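Local atomic coordinates of prephenate dehydratase (PDB entry 3MWB), a protein that probably catalyses the conversion of prephenate to phenylpyruvate, with loss of water and carbon dioxide, in phenylalanine biosynthesis, and binds L-phenylalanine in its ACT domain. Residues T203-L208 with H244-I249; D72-G77 with R275-Y280. All coordinates share one frame; numbering follows the deposited sequence.

Contact 1 (T203-L208 with H244-I249); sequences TVVVPL and HYFFSI. With PHE (phenylalanine), chain D.
L208 reaches Y245, opposite it on the facing strand, and F247, two residues on, with one methyl for each. Its CG stands anti to the backbone N (chi1 -173°); beyond the branch, CD2 lies 3.8 Å from Y245 CD2, the two side chains running side by side in the same direction, while CD1 meets the edge of the F247 ring in its plane, 3.7 Å from CE2. The bound phenylalanine closes this group. Its CE2 sits over the centre of one face of the Y245 ring, its CG meets the F247 rim 3.6 Å from CZ, and its CB touches L208 CD2. Y245 therefore offers a face to the ligand and F247 an edge, and L208 touches both rings and the ligand.

On the F247 side of the sheet, V204 CG2 packs 4.0 Å from I249 CB. The other side carries V205 and F246, whose side chains cross obliquely, V205 CG1 3.5 Å from F246 CD1. Between the two layers of side chains the backbones run antiparallel, V204 pairing with I249 and V206 with F247 by two hydrogen bonds each. The ladder ends in a nearly straight bond from L208 N to Y245 O (2.9 Å, 173°).

These are the two central strands of the four-stranded antiparallel ACT sheet, the regulatory fold that binds L-phenylalanine in this family. Strand 230-237 flanks 245-249, where R232 bonds S248 OG, and strand 275-281 flanks 203-207, where Y280 OH bonds T203 OG1. Y245 also packs on S231 of the second subunit, which shares in binding the ligand. Helix 215-224 covers V206, L208 and F247, helix 258-270 covers V204, and the loop residue A75 lies against V205 and F246 on the opposite face.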
loop_
_atom_site.group_PDB
_atom_site.type_symbol
_atom_site.label_atom_id
_atom_site.label_comp_id
_atom_site.label_asym_id
_atom_site.label_seq_id
_atom_site.Cartn_x
_atom_site.Cartn_y
_atom_site.Cartn_z
ATOM N N THR A 203 -9.283 -18.923 -10.137
ATOM C CA THR A 203 -10.082 -18.756 -8.922
ATOM C C THR A 203 -9.349 -19.330 -7.704
ATOM O O THR A 203 -8.763 -20.427 -7.765
ATOM C CB THR A 203 -11.503 -19.413 -9.071
ATOM O OG1 THR A 203 -12.183 -18.877 -10.217
ATOM C CG2 THR A 203 -12.384 -19.159 -7.834
ATOM N N VAL A 204 -9.407 -18.593 -6.601
ATOM C CA VAL A 204 -8.845 -19.018 -5.325
ATOM C C VAL A 204 -9.770 -18.683 -4.155
ATOM O O VAL A 204 -10.603 -17.778 -4.237
ATOM C CB VAL A 204 -7.472 -18.370 -5.028
ATOM C CG1 VAL A 204 -6.421 -18.899 -5.950
ATOM C CG2 VAL A 204 -7.548 -16.814 -5.071
ATOM N N VAL A 205 -9.606 -19.417 -3.059
ATOM C CA VAL A 205 -10.295 -19.073 -1.829
ATOM C C VAL A 205 -9.229 -18.848 -0.786
ATOM O O VAL A 205 -8.419 -19.747 -0.530
ATOM C CB VAL A 205 -11.283 -20.189 -1.372
ATOM C CG1 VAL A 205 -11.774 -19.910 0.092
ATOM C CG2 VAL A 205 -12.452 -20.296 -2.348
ATOM N N VAL A 206 -9.199 -17.644 -0.215
ATOM C CA VAL A 206 -8.137 -17.262 0.729
ATOM C C VAL A 206 -8.721 -17.024 2.121
ATOM O O VAL A 206 -9.484 -16.070 2.332
ATOM C CB VAL A 206 -7.334 -16.004 0.249
ATOM C CG1 VAL A 206 -6.107 -15.741 1.140
ATOM C CG2 VAL A 206 -6.943 -16.150 -1.252
ATOM N N PRO A 207 -8.361 -17.904 3.073
ATOM C CA PRO A 207 -8.731 -17.736 4.470
ATOM C C PRO A 207 -7.978 -16.549 5.059
ATOM O O PRO A 207 -6.782 -16.379 4.812
ATOM C CB PRO A 207 -8.258 -19.044 5.129
ATOM C CG PRO A 207 -8.125 -20.024 4.000
ATOM C CD PRO A 207 -7.678 -19.187 2.829
ATOM N N LEU A 208 -8.680 -15.723 5.816
ATOM C CA LEU A 208 -8.051 -14.647 6.550
ATOM C C LEU A 208 -7.391 -15.185 7.824
ATOM O O LEU A 208 -8.070 -15.764 8.677
ATOM C CB LEU A 208 -9.096 -13.578 6.882
ATOM C CG LEU A 208 -8.633 -12.278 7.519
ATOM C CD1 LEU A 208 -7.740 -11.472 6.578
ATOM C CD2 LEU A 208 -9.838 -11.481 7.915
ATOM N N HIS A 244 -11.650 -15.314 10.782
ATOM C CA HIS A 244 -13.133 -15.453 10.758
ATOM C C HIS A 244 -13.770 -15.268 9.371
ATOM O O HIS A 244 -14.985 -15.278 9.234
ATOM C CB HIS A 244 -13.837 -14.535 11.788
ATOM C CG HIS A 244 -13.113 -14.408 13.093
ATOM N ND1 HIS A 244 -12.506 -13.236 13.493
ATOM C CD2 HIS A 244 -12.886 -15.305 14.081
ATOM C CE1 HIS A 244 -11.942 -13.414 14.674
ATOM N NE2 HIS A 244 -12.158 -14.661 15.054
ATOM N N TYR A 245 -12.949 -15.098 8.347
ATOM C CA TYR A 245 -13.460 -14.922 6.992
ATOM C C TYR A 245 -12.664 -15.720 5.982
ATOM O O TYR A 245 -11.515 -16.084 6.230
ATOM C CB TYR A 245 -13.402 -13.442 6.564
ATOM C CG TYR A 245 -14.203 -12.502 7.424
ATOM C CD1 TYR A 245 -15.544 -12.243 7.150
ATOM C CD2 TYR A 245 -13.615 -11.867 8.523
ATOM C CE1 TYR A 245 -16.279 -11.380 7.945
ATOM C CE2 TYR A 245 -14.340 -11.002 9.328
ATOM C CZ TYR A 245 -15.666 -10.760 9.030
ATOM O OH TYR A 245 -16.378 -9.907 9.835
ATOM N N PHE A 246 -13.282 -15.978 4.831
ATOM C CA PHE A 246 -12.501 -16.240 3.652
ATOM C C PHE A 246 -12.896 -15.305 2.515
ATOM O O PHE A 246 -13.985 -14.741 2.516
ATOM C CB PHE A 246 -12.540 -17.717 3.235
ATOM C CG PHE A 246 -13.874 -18.180 2.754
ATOM C CD1 PHE A 246 -14.300 -17.900 1.454
ATOM C CD2 PHE A 246 -14.705 -18.924 3.594
ATOM C CE1 PHE A 246 -15.537 -18.333 0.993
ATOM C CE2 PHE A 246 -15.960 -19.370 3.144
ATOM C CZ PHE A 246 -16.378 -19.072 1.848
ATOM N N PHE A 247 -11.979 -15.125 1.572
ATOM C CA PHE A 247 -12.239 -14.334 0.382
ATOM C C PHE A 247 -12.256 -15.243 -0.845
ATOM O O PHE A 247 -11.320 -16.009 -1.085
ATOM C CB PHE A 247 -11.202 -13.230 0.241
ATOM C CG PHE A 247 -11.039 -12.408 1.486
ATOM C CD1 PHE A 247 -11.986 -11.458 1.822
ATOM C CD2 PHE A 247 -9.937 -12.600 2.329
ATOM C CE1 PHE A 247 -11.841 -10.688 3.001
ATOM C CE2 PHE A 247 -9.762 -11.823 3.488
ATOM C CZ PHE A 247 -10.734 -10.878 3.834
ATOM N N SER A 248 -13.354 -15.176 -1.583
ATOM C CA SER A 248 -13.538 -15.880 -2.844
ATOM C C SER A 248 -13.181 -14.914 -3.979
ATOM O O SER A 248 -13.736 -13.805 -4.081
ATOM C CB SER A 248 -14.994 -16.328 -2.955
ATOM O OG SER A 248 -15.204 -17.246 -4.013
ATOM N N ILE A 249 -12.229 -15.308 -4.812
ATOM C CA ILE A 249 -11.609 -14.349 -5.735
ATOM C C ILE A 249 -11.428 -14.964 -7.124
ATOM O O ILE A 249 -10.952 -16.104 -7.249
ATOM C CB ILE A 249 -10.214 -13.879 -5.198
ATOM C CG1 ILE A 249 -10.348 -13.049 -3.901
ATOM C CG2 ILE A 249 -9.467 -13.046 -6.243
ATOM C CD1 ILE A 249 -9.050 -12.899 -3.128
HETATM N N PHE D . -11.101 -6.613 8.362
HETATM C CA PHE D . -10.054 -6.823 7.329
HETATM C C PHE D . -9.788 -5.584 6.475
HETATM O O PHE D . -10.370 -4.525 6.685
HETATM C CB PHE D . -10.370 -8.058 6.461
HETATM C CG PHE D . -11.717 -8.025 5.760
HETATM C CD1 PHE D . -11.913 -7.252 4.608
HETATM C CD2 PHE D . -12.771 -8.816 6.219
HETATM C CE1 PHE D . -13.139 -7.249 3.936
HETATM C CE2 PHE D . -14.019 -8.827 5.538
HETATM C CZ PHE D . -14.197 -8.031 4.415
HETATM O OXT PHE D . -8.973 -5.601 5.542
#

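Contact 2 (D72-G77 with R275-Y280); sequences DAIATG and RFLGSY
R275 drives its guanidinium end-on at the carbonyl of G77, so that NH1 and NH2 both bond to G77 O, each at 2.9 Å. That oxygen lies in the guanidinium plane, yet the two donors meet its carbonyl differently: NH1 is tilted 20° from the carbonyl plane, whereas NH2 stands well above it. A weak third bond joins R275 NE to I74 O (3.4 Å). The peptides between these acceptors cover one face of the guanidinium, T76 N over its centre and A75 C toward its rim. A bend at chi3 (69°) turns NE out of the extended line of the arginine chain. L277 CD1 packs 4.1 Å from I74 CB.

I74 O sits in a type I turn from A73 to T76 at the end of helix 67-73, where A75 N bonds D72 O, and G77 follows directly after it. D72 forms a salt bridge with R236, and backbone bonds to V205 and T203 hold R275 and L277 in the ACT sheet. R275 is thus one of several links from that sheet to the dehydratase part; its charge is probably offset by carbonyl dipoles, Q78 O adding a weak bond to NH2, with no carboxylate across the contact.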
loop_
_atom_site.group_PDB
_atom_site.type_symbol
_atom_site.label_atom_id
_atom_site.label_comp_id
_atom_site.label_asym_id
_atom_site.label_seq_id
_atom_site.Cartn_x
_atom_site.Cartn_y
_atom_site.Cartn_z
ATOM N N ASP A 72 -20.007 -21.164 -0.606
ATOM C CA ASP A 72 -19.601 -21.791 0.653
ATOM C C ASP A 72 -19.067 -23.199 0.396
ATOM O O ASP A 72 -18.064 -23.616 0.999
ATOM C CB ASP A 72 -20.765 -21.781 1.651
ATOM C CG ASP A 72 -21.040 -20.386 2.200
ATOM O OD1 ASP A 72 -20.188 -19.489 1.992
ATOM O OD2 ASP A 72 -22.088 -20.187 2.855
ATOM N N ALA A 73 -19.712 -23.919 -0.515
ATOM C CA ALA A 73 -19.366 -25.339 -0.738
ATOM C C ALA A 73 -17.943 -25.536 -1.285
ATOM O O ALA A 73 -17.221 -26.460 -0.864
ATOM C CB ALA A 73 -20.386 -25.994 -1.649
ATOM N N ILE A 74 -17.533 -24.654 -2.199
ATOM C CA ILE A 74 -16.227 -24.776 -2.859
ATOM C C ILE A 74 -15.086 -24.225 -2.008
ATOM O O ILE A 74 -13.921 -24.304 -2.398
ATOM C CB ILE A 74 -16.213 -24.111 -4.269
ATOM C CG1 ILE A 74 -16.385 -22.584 -4.168
ATOM C CG2 ILE A 74 -17.316 -24.719 -5.141
ATOM C CD1 ILE A 74 -16.191 -21.854 -5.502
ATOM N N ALA A 75 -15.436 -23.676 -0.846
ATOM C CA ALA A 75 -14.469 -23.039 0.055
ATOM C C ALA A 75 -14.011 -23.961 1.161
ATOM O O ALA A 75 -13.152 -23.597 1.960
ATOM C CB ALA A 75 -15.062 -21.811 0.652
ATOM N N THR A 76 -14.595 -25.152 1.243
ATOM C CA THR A 76 -14.245 -26.076 2.331
ATOM C C THR A 76 -14.338 -27.485 1.829
ATOM O O THR A 76 -15.043 -27.744 0.861
ATOM C CB THR A 76 -15.201 -25.971 3.555
ATOM O OG1 THR A 76 -16.565 -25.924 3.110
ATOM C CG2 THR A 76 -14.898 -24.758 4.407
ATOM N N GLY A 77 -13.612 -28.382 2.490
ATOM C CA GLY A 77 -13.741 -29.815 2.258
ATOM C C GLY A 77 -12.792 -30.284 1.175
ATOM O O GLY A 77 -11.766 -29.648 0.916
ATOM N N ARG A 275 -6.879 -22.164 -0.947
ATOM C CA ARG A 275 -7.343 -23.226 -1.816
ATOM C C ARG A 275 -7.242 -22.738 -3.251
ATOM O O ARG A 275 -7.666 -21.617 -3.586
ATOM C CB ARG A 275 -8.790 -23.592 -1.510
ATOM C CG ARG A 275 -9.023 -24.122 -0.108
ATOM C CD ARG A 275 -10.500 -24.215 0.187
ATOM N NE ARG A 275 -11.179 -25.265 -0.580
ATOM C CZ ARG A 275 -11.361 -26.517 -0.149
ATOM N NH1 ARG A 275 -10.900 -26.896 1.028
ATOM N NH2 ARG A 275 -12.003 -27.398 -0.904
ATOM N N PHE A 276 -6.666 -23.585 -4.089
ATOM C CA PHE A 276 -6.627 -23.305 -5.517
ATOM C C PHE A 276 -7.845 -23.941 -6.195
ATOM O O PHE A 276 -8.055 -25.166 -6.104
ATOM C CB PHE A 276 -5.314 -23.792 -6.135
ATOM C CG PHE A 276 -5.221 -23.553 -7.623
ATOM C CD1 PHE A 276 -4.946 -22.280 -8.135
ATOM C CD2 PHE A 276 -5.395 -24.614 -8.511
ATOM C CE1 PHE A 276 -4.854 -22.058 -9.488
ATOM C CE2 PHE A 276 -5.301 -24.397 -9.878
ATOM C CZ PHE A 276 -5.031 -23.121 -10.368
ATOM N N LEU A 277 -8.639 -23.101 -6.872
ATOM C CA LEU A 277 -9.902 -23.537 -7.521
ATOM C C LEU A 277 -9.843 -23.582 -9.068
ATOM O O LEU A 277 -10.861 -23.629 -9.757
ATOM C CB LEU A 277 -11.065 -22.663 -7.041
ATOM C CG LEU A 277 -11.817 -23.017 -5.750
ATOM C CD1 LEU A 277 -12.515 -24.356 -5.931
ATOM C CD2 LEU A 277 -10.903 -23.073 -4.556
ATOM N N GLY A 278 -8.645 -23.587 -9.614
ATOM C CA GLY A 278 -8.505 -23.850 -11.032
ATOM C C GLY A 278 -8.250 -22.622 -11.864
ATOM O O GLY A 278 -8.549 -21.472 -11.460
ATOM N N SER A 279 -7.646 -22.881 -13.018
ATOM C CA SER A 279 -7.512 -21.912 -14.101
ATOM C C SER A 279 -8.323 -22.513 -15.226
ATOM O O SER A 279 -8.341 -23.740 -15.399
ATOM C CB SER A 279 -6.044 -21.744 -14.529
ATOM O OG SER A 279 -5.282 -21.155 -13.489
ATOM N N TYR A 280 -9.016 -21.661 -15.967
ATOM C CA TYR A 280 -9.968 -22.129 -16.972
ATOM C C TYR A 280 -10.287 -20.984 -17.925
ATOM O O TYR A 280 -10.146 -19.796 -17.557
ATOM C CB TYR A 280 -11.268 -22.684 -16.316
ATOM C CG TYR A 280 -11.875 -21.723 -15.338
ATOM C CD1 TYR A 280 -11.424 -21.683 -14.008
ATOM C CD2 TYR A 280 -12.849 -20.803 -15.732
ATOM C CE1 TYR A 280 -11.924 -20.760 -13.103
ATOM C CE2 TYR A 280 -13.372 -19.852 -14.785
ATOM C CZ TYR A 280 -12.895 -19.861 -13.482
ATOM O OH TYR A 280 -13.377 -18.991 -12.518
#

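How the contacts relate
Contact 1 is a buried strand pair within the ACT domain, whereas contact 2 is partly buried and joins that domain to the dehydratase part of the chain. They share one sheet: strands 200-207 and 275-281 are neighbours, tied by a backbone bond between T203 O and L277 N. Through A75, the turn of contact 2 also comes directly against contact 1. Regular backbone pairing and apolar or aromatic side chains dominate contact 1, which lines a phenylalanine pocket; contact 2 relies chiefly on one charged side chain gripping carbonyls. Along the sequence, contact 1 is nested within the loop closed by contact 2.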